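Local coordinates for relaxosome protein TraM (Escherichia coli, PDB 4QPO) that binds plasmid DNA specifically as part of the relaxosome, regulating conjugative transfer of the F plasmid and repressing transcription, at the interface of chains A and B. Residues are numbered along the deposited sequence; one frame, centred on the assembly and turned at random. Chains: chain A/B, Relaxosome protein TraM.

The interface of chains A and B. Residues chain A 35, 38-39, 42; chain B 5-7, 42.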
ATOM      1  N   SER A  35     -10.909  -9.676 -14.526  1.00 56.40           N
ATOM      2  CA  SER A  35     -11.778  -9.520 -13.361  1.00 57.52           C
ATOM      3  C   SER A  35     -11.141 -10.102 -12.117  1.00 56.42           C
ATOM      4  O   SER A  35     -11.188  -9.501 -11.062  1.00 53.70           O
ATOM      5  CB  SER A  35     -13.134 -10.187 -13.607  1.00 62.47           C
ATOM      6  OG  SER A  35     -13.850  -9.505 -14.618  1.00 63.68           O
ATOM      7  N   ALA A  38      -8.475  -7.700 -11.014  1.00 52.05           N
ATOM      8  CA  ALA A  38      -9.130  -6.501 -10.520  1.00 47.10           C
ATOM      9  C   ALA A  38      -9.733  -6.728  -9.140  1.00 49.53           C
ATOM     10  O   ALA A  38      -9.601  -5.903  -8.249  1.00 50.43           O
ATOM     11  CB  ALA A  38     -10.216  -6.054 -11.500  1.00 46.28           C
ATOM     12  N   SER A  39     -10.397  -7.857  -8.981  1.00 50.11           N
ATOM     13  CA  SER A  39     -11.056  -8.191  -7.734  1.00 49.54           C
ATOM     14  C   SER A  39     -10.014  -8.411  -6.645  1.00 49.64           C
ATOM     15  O   SER A  39     -10.188  -8.010  -5.486  1.00 45.49           O
ATOM     16  CB  SER A  39     -11.932  -9.428  -7.951  1.00 54.25           C
ATOM     17  OG  SER A  39     -12.381  -9.962  -6.726  1.00 59.35           O
ATOM     18  N   LEU A  42      -8.713  -5.068  -5.486  1.00 40.93           N
ATOM     19  CA  LEU A  42      -9.700  -4.338  -4.696  1.00 38.21           C
ATOM     20  C   LEU A  42      -9.721  -4.851  -3.257  1.00 40.60           C
ATOM     21  O   LEU A  42      -9.831  -4.071  -2.301  1.00 41.31           O
ATOM     22  CB  LEU A  42     -11.096  -4.460  -5.331  1.00 38.81           C
ATOM     23  CG  LEU A  42     -12.324  -3.936  -4.568  1.00 40.62           C
ATOM     24  CD1 LEU A  42     -12.153  -2.518  -4.113  1.00 38.85           C
ATOM     25  CD2 LEU A  42     -13.518  -4.025  -5.458  1.00 43.70           C
TER
ATOM     26  N   LEU B   5     -17.770  -5.925 -11.694  1.00 50.07           N
ATOM     27  CA  LEU B   5     -17.078  -6.892 -10.880  1.00 50.76           C
ATOM     28  C   LEU B   5     -17.976  -7.494  -9.812  1.00 46.86           C
ATOM     29  O   LEU B   5     -18.779  -6.790  -9.209  1.00 43.50           O
ATOM     30  CB  LEU B   5     -15.876  -6.209 -10.232  1.00 53.68           C
ATOM     31  CG  LEU B   5     -14.760  -7.074  -9.680  1.00 56.05           C
ATOM     32  CD1 LEU B   5     -14.310  -8.060 -10.753  1.00 58.96           C
ATOM     33  CD2 LEU B   5     -13.609  -6.152  -9.267  1.00 56.26           C
ATOM     34  N   TYR B   6     -17.829  -8.797  -9.582  1.00 46.81           N
ATOM     35  CA  TYR B   6     -18.455  -9.453  -8.446  1.00 46.67           C
ATOM     36  C   TYR B   6     -17.431  -9.598  -7.317  1.00 47.86           C
ATOM     37  O   TYR B   6     -16.360 -10.157  -7.515  1.00 48.39           O
ATOM     38  CB  TYR B   6     -19.027 -10.799  -8.858  1.00 44.67           C
ATOM     39  CG  TYR B   6     -20.209 -10.688  -9.771  1.00 49.20           C
ATOM     40  CD1 TYR B   6     -20.048 -10.332 -11.118  1.00 54.11           C
ATOM     41  CD2 TYR B   6     -21.495 -10.941  -9.308  1.00 49.52           C
ATOM     42  CE1 TYR B   6     -21.145 -10.230 -11.967  1.00 58.74           C
ATOM     43  CE2 TYR B   6     -22.587 -10.841 -10.145  1.00 55.05           C
ATOM     44  CZ  TYR B   6     -22.407 -10.491 -11.475  1.00 59.20           C
ATOM     45  OH  TYR B   6     -23.493 -10.388 -12.310  1.00 63.90           O
ATOM     46  N   ILE B   7     -17.736  -9.028  -6.153  1.00 45.07           N
ATOM     47  CA  ILE B   7     -16.824  -9.095  -5.021  1.00 42.12           C
ATOM     48  C   ILE B   7     -17.461  -9.935  -3.903  1.00 43.83           C
ATOM     49  O   ILE B   7     -18.648 -10.272  -3.972  1.00 42.70           O
ATOM     50  CB  ILE B   7     -16.452  -7.690  -4.495  1.00 41.48           C
ATOM     51  CG1 ILE B   7     -17.665  -6.985  -3.882  1.00 38.02           C
ATOM     52  CG2 ILE B   7     -15.842  -6.846  -5.617  1.00 41.14           C
ATOM     53  CD1 ILE B   7     -17.329  -5.616  -3.278  1.00 39.83           C
ATOM     54  N   LEU B  42      -9.378  -0.046  -5.358  1.00 35.43           N
ATOM     55  CA  LEU B  42      -8.754  -0.785  -6.441  1.00 41.81           C
ATOM     56  C   LEU B  42      -7.434  -0.114  -6.857  1.00 40.89           C
ATOM     57  O   LEU B  42      -6.427  -0.792  -7.023  1.00 42.51           O
ATOM     58  CB  LEU B  42      -9.711  -0.900  -7.637  1.00 42.31           C
ATOM     59  CG  LEU B  42      -9.110  -1.474  -8.926  1.00 51.04           C
ATOM     60  CD1 LEU B  42      -8.480  -2.803  -8.669  1.00 55.00           C
ATOM     61  CD2 LEU B  42     -10.176  -1.635 -10.009  1.00 52.57           C
TER
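B:Leu5 lays its forked end on one side of the A 34-52 helix, against the turn that joins A:Ser35 to A:Ser39. The CD1 methyl lies 3.7 Å from CB of A:Ser35 and also faces that residue's backbone carbonyl. The other methyl, CD2, reaches further along the helix and rests 3.6 Å from CA of A:Ser39, with the methyl of A:Ala38 at its flank. CB of A:Ser39 sits against both branches; the small side chains of A:Ser35, A:Ala38 and A:Ser39 appear to allow the leucine this close to the helix backbone. With CG anti to the backbone N (chi1 -162°), B:Leu5 points away from its strand toward chain A.

A second apolar contact lies one helical turn on: CD2 of A:Leu42 meets the CG2 branch of B:Ile7 at 3.7 Å, the two side chains running roughly perpendicular. With CG1 of B:Ile7 between its backbone N and carbonyl carbon (chi1 67°), CG2 stands anti to the carbonyl carbon and faces A:Leu42.

The two Leu42 residues face each other about the two-fold in a helix-to-helix contact. Their CA atoms approach to 4.1 Å, and CD1 of each lies 3.9 Å from the backbone N of the other. CD1 of B:Leu42 also comes up against the outer end of the backbone O of A:Ala38, at 3.3 Å.

OG of A:Ser39 is 4.1 Å from the backbone O of B:Tyr6, too far for a hydrogen bond.

This patch belongs to the core of the ribbon-helix-helix dimer, the N-terminal DNA-binding domain of TraM. Strand B 2-6 and the residue after it pack on helix A 34-52, which crosses helix B 34-49 at Leu42; the two-fold symmetry repeats the strand-on-helix packing with the chains exchanged.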